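Local structure of erythropoietin (Homo sapiens, 1EER) at residues P3-C7 against L108-L112. The protein is a secreted cytokine hormone that binds and dimerizes its receptor, activating JAK2 and thereby driving the proliferation and differentiation of red-cell precursors. The protein carries 5 engineered substitutions. Residues are numbered along the deposited sequence.
Sequences PRLIC and LLRAL
This is an apolar loop-to-helix contact of the four-helix-bundle cytokine fold: residues 3-7, leading into helix 9-25, cover the C-terminal end of helix 91-111. Cys7 N donates to Arg4 O (2.7 Å), closing a beta-turn with Leu5 (phi/psi 6/-51) and Ile6 (-78/-17) at its corners; 108-112 forms the last turn of that helix. Two CA pairs set the register, Ile6 with Leu108 (5.8 Å) and Pro3 with Leu112 (6.0 Å). Ile6 is the wedge, losing 94 Å² of the 318 Å² buried in total. The extended tt rotamer of Ile6 brings Ile6 CD1 to 3.4 Å from Leu109 CD1 and 3.7 Å from Leu108 CB, while Ile6 CG2 lies 3.7 Å from Leu112 CG. Leu109 starts away from the loop, but its chi angles (-121°, 36°) return CD1 to Ile6. Pro3 CB meets Leu112 CD2 at 3.5 Å, extending the core; at the margin, Leu5 CB meets Leu108 CD1 at 4.1 Å. Helix 138-161 adjoins this cluster through Thr157, Tyr156 and Ala160, and Cys7 is disulfide-bonded to Cys161. Leu5 and Leu108 also pack on aromatic side chains of the receptor chain. With purely apolar pairings between the segments, cohesion here rests on shape fit and solvent exclusion.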
ATOM      1  N   PRO A   3       0.828 -11.818  15.188  1.00 63.10           N
ATOM      2  CA  PRO A   3       1.243 -13.011  14.428  1.00 60.55           C
ATOM      3  C   PRO A   3       2.365 -12.814  13.384  1.00 58.81           C
ATOM      4  O   PRO A   3       2.369 -13.452  12.326  1.00 54.49           O
ATOM      5  CB  PRO A   3      -0.059 -13.492  13.786  1.00 62.79           C
ATOM      6  CG  PRO A   3      -1.128 -13.029  14.725  1.00 56.40           C
ATOM      7  CD  PRO A   3      -0.644 -11.722  15.289  1.00 59.73           C
ATOM      8  N   ARG A   4       3.312 -11.934  13.695  1.00 53.22           N
ATOM      9  CA  ARG A   4       4.452 -11.638  12.834  1.00 46.61           C
ATOM     10  C   ARG A   4       4.151 -11.032  11.455  1.00 41.54           C
ATOM     11  O   ARG A   4       3.000 -10.843  11.065  1.00 37.61           O
ATOM     12  CB  ARG A   4       5.325 -12.890  12.679  1.00 47.08           C
ATOM     13  CG  ARG A   4       5.335 -13.792  13.902  1.00 47.01           C
ATOM     14  CD  ARG A   4       6.636 -13.704  14.688  1.00 49.43           C
ATOM     15  NE  ARG A   4       6.484 -14.286  16.021  1.00 49.35           N
ATOM     16  CZ  ARG A   4       6.771 -15.549  16.336  1.00 49.72           C
ATOM     17  NH1 ARG A   4       7.234 -16.380  15.409  1.00 48.02           N
ATOM     18  NH2 ARG A   4       6.585 -15.990  17.577  1.00 39.12           N
ATOM     19  N   LEU A   5       5.240 -10.718  10.757  1.00 37.83           N
ATOM     20  CA  LEU A   5       5.293 -10.104   9.432  1.00 28.97           C
ATOM     21  C   LEU A   5       4.043  -9.617   8.703  1.00 26.23           C
ATOM     22  O   LEU A   5       4.027  -8.484   8.233  1.00 26.27           O
ATOM     23  CB  LEU A   5       6.103 -11.001   8.499  1.00 29.00           C
ATOM     24  CG  LEU A   5       7.575 -11.135   8.912  1.00 30.86           C
ATOM     25  CD1 LEU A   5       7.748 -12.381   9.760  1.00 33.15           C
ATOM     26  CD2 LEU A   5       8.456 -11.209   7.696  1.00 20.44           C
ATOM     27  N   ILE A   6       3.004 -10.434   8.578  1.00 25.47           N
ATOM     28  CA  ILE A   6       1.822  -9.956   7.862  1.00 26.27           C
ATOM     29  C   ILE A   6       0.978  -9.026   8.716  1.00 24.08           C
ATOM     30  O   ILE A   6       0.151  -8.277   8.199  1.00 22.73           O
ATOM     31  CB  ILE A   6       0.939 -11.119   7.332  1.00 21.54           C
ATOM     32  CG1 ILE A   6       0.212 -10.658   6.065  1.00 21.29           C
ATOM     33  CG2 ILE A   6      -0.042 -11.578   8.391  1.00 19.03           C
ATOM     34  CD1 ILE A   6      -0.612 -11.744   5.389  1.00 24.71           C
ATOM     35  N   CYS A   7       1.204  -9.069  10.024  1.00 23.62           N
ATOM     36  CA  CYS A   7       0.471  -8.221  10.949  1.00 21.28           C
ATOM     37  C   CYS A   7       1.024  -6.807  10.950  1.00 22.16           C
ATOM     38  O   CYS A   7       0.536  -5.937  11.673  1.00 22.63           O
ATOM     39  CB  CYS A   7       0.520  -8.816  12.350  1.00 21.29           C
ATOM     40  SG  CYS A   7      -0.550 -10.275  12.450  1.00 21.40           S
ATOM     41  N   LEU A 108       2.939 -15.869   3.862  1.00 22.73           N
ATOM     42  CA  LEU A 108       2.566 -14.969   4.952  1.00 22.28           C
ATOM     43  C   LEU A 108       1.250 -15.368   5.639  1.00 25.31           C
ATOM     44  O   LEU A 108       1.154 -15.353   6.874  1.00 21.76           O
ATOM     45  CB  LEU A 108       2.464 -13.537   4.413  1.00 22.58           C
ATOM     46  CG  LEU A 108       3.481 -12.490   4.895  1.00 25.74           C
ATOM     47  CD1 LEU A 108       4.799 -13.145   5.299  1.00 22.15           C
ATOM     48  CD2 LEU A 108       3.696 -11.469   3.790  1.00 25.44           C
ATOM     49  N   LEU A 109       0.250 -15.731   4.838  1.00 19.85           N
ATOM     50  CA  LEU A 109      -1.063 -16.127   5.351  1.00 21.52           C
ATOM     51  C   LEU A 109      -1.027 -17.402   6.176  1.00 23.75           C
ATOM     52  O   LEU A 109      -1.661 -17.498   7.229  1.00 23.92           O
ATOM     53  CB  LEU A 109      -2.037 -16.337   4.196  1.00 22.72           C
ATOM     54  CG  LEU A 109      -3.291 -15.484   4.200  1.00 25.34           C
ATOM     55  CD1 LEU A 109      -2.972 -14.101   4.748  1.00 25.66           C
ATOM     56  CD2 LEU A 109      -3.820 -15.396   2.784  1.00 27.03           C
ATOM     57  N   ARG A 110      -0.299 -18.391   5.672  1.00 25.19           N
ATOM     58  CA  ARG A 110      -0.184 -19.673   6.343  1.00 22.19           C
ATOM     59  C   ARG A 110       0.352 -19.481   7.745  1.00 16.35           C
ATOM     60  O   ARG A 110      -0.158 -20.055   8.694  1.00 21.07           O
ATOM     61  CB  ARG A 110       0.749 -20.592   5.554  1.00 21.86           C
ATOM     62  CG  ARG A 110       1.199 -21.817   6.318  1.00 25.25           C
ATOM     63  CD  ARG A 110       2.068 -22.696   5.445  1.00 26.24           C
ATOM     64  NE  ARG A 110       1.523 -22.804   4.098  1.00 28.66           N
ATOM     65  CZ  ARG A 110       2.262 -22.812   2.998  1.00 29.47           C
ATOM     66  NH1 ARG A 110       3.581 -22.717   3.091  1.00 32.80           N
ATOM     67  NH2 ARG A 110       1.685 -22.911   1.810  1.00 27.27           N
ATOM     68  N   ALA A 111       1.396 -18.677   7.867  1.00 25.07           N
ATOM     69  CA  ALA A 111       2.002 -18.419   9.165  1.00 24.57           C
ATOM     70  C   ALA A 111       0.948 -17.820  10.068  1.00 26.81           C
ATOM     71  O   ALA A 111       0.999 -17.983  11.281  1.00 29.26           O
ATOM     72  CB  ALA A 111       3.170 -17.466   9.015  1.00 23.86           C
ATOM     73  N   LEU A 112      -0.010 -17.129   9.460  1.00 28.32           N
ATOM     74  CA  LEU A 112      -1.103 -16.504  10.192  1.00 27.83           C
ATOM     75  C   LEU A 112      -2.116 -17.559  10.646  1.00 30.21           C
ATOM     76  O   LEU A 112      -2.993 -17.283  11.466  1.00 36.16           O
ATOM     77  CB  LEU A 112      -1.793 -15.465   9.301  1.00 34.24           C
ATOM     78  CG  LEU A 112      -2.254 -14.113   9.867  1.00 29.00           C
ATOM     79  CD1 LEU A 112      -3.537 -13.732   9.175  1.00 19.91           C
ATOM     80  CD2 LEU A 112      -2.456 -14.169  11.377  1.00 26.99           C
TER